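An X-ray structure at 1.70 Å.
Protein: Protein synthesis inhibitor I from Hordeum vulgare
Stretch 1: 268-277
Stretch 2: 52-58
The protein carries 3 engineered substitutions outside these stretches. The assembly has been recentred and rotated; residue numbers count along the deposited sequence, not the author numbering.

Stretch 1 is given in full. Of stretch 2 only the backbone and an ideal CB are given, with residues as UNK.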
# COMPACT_ATOMS: atom_id res chain seq x y z
N THR A 268 7.78 -17.88 13.04
CA THR A 268 6.50 -18.37 12.57
C THR A 268 5.48 -17.27 12.74
O THR A 268 5.73 -16.28 13.45
CB THR A 268 6.03 -19.54 13.43
OG1 THR A 268 6.01 -19.14 14.81
CG2 THR A 268 6.95 -20.75 13.25
N VAL A 269 4.33 -17.44 12.11
CA VAL A 269 3.19 -16.56 12.33
C VAL A 269 2.90 -16.39 13.83
O VAL A 269 2.79 -15.26 14.32
CB VAL A 269 1.94 -17.06 11.59
CG1 VAL A 269 0.70 -16.38 12.10
CG2 VAL A 269 2.12 -16.81 10.09
N ALA A 270 2.82 -17.50 14.55
CA ALA A 270 2.47 -17.42 15.97
C ALA A 270 3.51 -16.69 16.80
O ALA A 270 3.18 -15.86 17.65
CB ALA A 270 2.20 -18.81 16.55
N LYS A 271 4.78 -17.00 16.57
CA LYS A 271 5.84 -16.36 17.37
C LYS A 271 5.97 -14.87 17.05
O LYS A 271 6.15 -14.06 17.96
CB LYS A 271 7.18 -17.08 17.21
CG LYS A 271 8.20 -16.71 18.29
CD LYS A 271 7.65 -17.04 19.68
CE LYS A 271 8.66 -16.81 20.80
NZ LYS A 271 8.18 -17.42 22.10
N ALA A 272 5.86 -14.49 15.78
CA ALA A 272 5.96 -13.06 15.44
C ALA A 272 4.78 -12.28 16.01
O ALA A 272 4.93 -11.11 16.38
CB ALA A 272 6.06 -12.87 13.92
N LEU A 273 3.61 -12.90 16.08
CA LEU A 273 2.45 -12.22 16.64
C LEU A 273 2.62 -12.12 18.15
O LEU A 273 2.22 -11.13 18.77
CB LEU A 273 1.14 -12.94 16.26
CG LEU A 273 0.62 -12.67 14.84
CD1 LEU A 273 -0.61 -13.53 14.55
CD2 LEU A 273 0.28 -11.21 14.71
N GLU A 274 3.23 -13.14 18.75
CA GLU A 274 3.52 -13.12 20.18
C GLU A 274 4.45 -11.96 20.51
O GLU A 274 4.19 -11.19 21.45
CB GLU A 274 4.14 -14.44 20.63
CG GLU A 274 4.69 -14.41 22.04
CD GLU A 274 5.25 -15.75 22.46
OE1 GLU A 274 6.35 -15.78 23.06
OE2 GLU A 274 4.57 -16.76 22.19
N LEU A 275 5.51 -11.81 19.72
CA LEU A 275 6.44 -10.68 19.93
C LEU A 275 5.77 -9.33 19.67
O LEU A 275 6.01 -8.37 20.41
CB LEU A 275 7.70 -10.84 19.08
CG LEU A 275 8.51 -12.12 19.32
CD1 LEU A 275 9.75 -12.17 18.44
CD2 LEU A 275 8.89 -12.30 20.78
N PHE A 276 4.93 -9.26 18.64
CA PHE A 276 4.16 -8.06 18.33
C PHE A 276 3.31 -7.66 19.53
O PHE A 276 3.32 -6.50 19.96
CB PHE A 276 3.28 -8.32 17.10
CG PHE A 276 2.45 -7.14 16.65
CD1 PHE A 276 3.05 -5.93 16.31
CD2 PHE A 276 1.07 -7.26 16.51
CE1 PHE A 276 2.29 -4.87 15.87
CE2 PHE A 276 0.31 -6.20 16.06
CZ PHE A 276 0.92 -4.99 15.74
N HIS A 277 2.57 -8.61 20.10
CA HIS A 277 1.73 -8.28 21.24
C HIS A 277 2.53 -7.86 22.47
O HIS A 277 2.13 -6.95 23.20
CB HIS A 277 0.78 -9.44 21.56
CG HIS A 277 -0.17 -9.74 20.44
ND1 HIS A 277 -0.58 -11.02 20.13
CD2 HIS A 277 -0.78 -8.92 19.56
CE1 HIS A 277 -1.40 -10.98 19.09
NE2 HIS A 277 -1.54 -9.72 18.72
N UNK A 52 5.77 -5.93 8.71
CA UNK A 52 4.40 -5.99 9.19
C UNK A 52 4.28 -7.17 10.13
O UNK A 52 5.02 -8.15 10.01
CB UNK A 52 3.40 -6.10 8.03
N UNK A 53 3.35 -7.08 11.09
CA UNK A 53 3.01 -8.30 11.84
C UNK A 53 2.37 -9.32 10.88
O UNK A 53 1.85 -8.92 9.83
CB UNK A 53 2.07 -7.98 13.00
N UNK A 54 2.42 -10.62 11.23
CA UNK A 54 1.71 -11.62 10.43
C UNK A 54 0.22 -11.33 10.36
O UNK A 54 -0.31 -10.60 11.20
CB UNK A 54 1.94 -13.02 11.01
N UNK A 55 -0.45 -11.91 9.36
CA UNK A 55 -1.90 -11.90 9.29
C UNK A 55 -2.46 -12.79 10.39
O UNK A 55 -1.96 -13.90 10.59
CB UNK A 55 -2.39 -12.36 7.91
N UNK A 56 -3.46 -12.31 11.12
CA UNK A 56 -4.08 -13.07 12.20
C UNK A 56 -4.76 -14.31 11.63
O UNK A 56 -5.51 -14.24 10.66
CB UNK A 56 -5.09 -12.21 12.97
N UNK A 57 -4.47 -15.47 12.23
CA UNK A 57 -5.16 -16.67 11.75
C UNK A 57 -6.51 -16.90 12.46
O UNK A 57 -6.70 -16.41 13.58
CB UNK A 57 -4.26 -17.89 11.95
N UNK A 58 -7.42 -17.61 11.79
CA UNK A 58 -8.73 -18.00 12.34
C UNK A 58 -9.80 -16.90 12.40
O UNK A 58 -10.88 -17.10 12.98
CB UNK A 58 -8.52 -18.54 13.76

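Stretch 1 is a helix from Val-269 onward, capped by Thr-268, whose OG1 accepts from Lys-271 N at 3.0 Å. Its backbone amides from Ala-272 to His-277 are spent on bonds within the helix, so the face formed by Val-269, Ala-272, Leu-273 and Phe-276 offers stretch 2 mainly carbon. Stretch 2 has no regular helix or strand, and each position is judged from its CB vector and backbone angles.

At position 52 the CA-to-CB bond points away, and no atom of stretch 1 lies within 5.5 Å of the ideal CB. With phi/psi of -67/151 almost any residue would fit as far as the helix is concerned. The deposited residue is Leu-52, which makes no contact with stretch 1.

Position 53 points toward the helix. Its ideal CB is 3.7 Å from Phe-276 CD2 and 4.1 Å from Leu-273 CD2, so a compact apolar group is favoured; alanine, valine or proline would each be plausible, and the phi of -65° is compatible with proline. The residue is Pro-53. Its CB sits 3.8 Å from the centroid of the Phe-276 ring and 9° off the ring normal, a CH-pi contact over one face, while the same CB lies 4.2 Å from Leu-273 CD2.

Position 54 also points toward the helix, with its ideal CB 3.7 Å from Val-269 CG1, 4.1 Å from Leu-273 CG and 5.1 Å from Ala-272 CB. The small alanine leaves a shallow apolar recess, suited to valine or proline, the latter allowed by phi -59°. Pro-54 is deposited, and it has the largest area covered by the other stretch, 90 Å². Its CG reaches 3.5 Å from Ala-272 CB and 3.5 Å from Val-269 O, CB lies 3.8 Å from Val-269 CG1, and CD is 3.7 Å from Leu-273 CD2. The ring thus fills the recess by packing alone; no hydrogen bond links the stretches.

Position 55 points away and its ideal CB meets nothing within 5.5 Å, so stretch 1 scarcely restricts the choice. It is Val-55, whose backbone O lies 3.9 Å from Val-269 CG1.

Position 56 points sideways, its ideal CB 4.9 Å from Leu-273 CD1, with the His-277 imidazole farther along the helix. A long side chain, apolar or polar, could pass the leucine. Glu-56 is found, with chi1 m and chi2 t; its OE2 accepts from a water at 3.0 Å, and that water's O is 2.6 Å from His-277 NE2, a bridge in place of direct contact.

Position 57 points toward the helix, but its ideal CB is 5.2 Å from Val-269 CG1, leaving room for various apolar groups. Pro-57 brings its CD to 3.8 Å from Leu-273 CD1 and 4.3 Å from Val-269 CG1.

Position 58 is out of reach, and its positive phi of 77° suits glycine, asparagine or aspartate. It is Asn-58, without contact to stretch 1.

Stretch 2, residues 52-58: LPPVEPN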
# COMPACT_ATOMS: atom_id res chain seq x y z
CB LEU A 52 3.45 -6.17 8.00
CG LEU A 52 3.23 -4.94 7.13
CD1 LEU A 52 2.79 -5.34 5.73
CD2 LEU A 52 2.17 -4.09 7.79
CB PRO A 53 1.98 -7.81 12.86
CG PRO A 53 1.32 -6.62 12.19
CD PRO A 53 2.40 -5.98 11.32
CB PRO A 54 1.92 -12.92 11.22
CG PRO A 54 3.19 -12.69 11.99
CD PRO A 54 3.17 -11.22 12.35
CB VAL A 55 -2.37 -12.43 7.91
CG1 VAL A 55 -3.89 -12.61 7.88
CG2 VAL A 55 -1.88 -11.50 6.79
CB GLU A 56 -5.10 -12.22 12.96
CG GLU A 56 -4.49 -11.01 13.69
CD GLU A 56 -5.53 -10.14 14.40
OE1 GLU A 56 -6.60 -9.88 13.82
OE2 GLU A 56 -5.26 -9.71 15.55
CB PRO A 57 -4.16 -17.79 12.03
CG PRO A 57 -3.34 -17.30 13.19
CD PRO A 57 -3.39 -15.78 13.18
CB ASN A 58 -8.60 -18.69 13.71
CG ASN A 58 -7.65 -19.88 13.68
OD1 ASN A 58 -7.31 -20.40 12.61
ND2 ASN A 58 -7.21 -20.32 14.86
O HOH W 1 -2.65 -8.59 16.63
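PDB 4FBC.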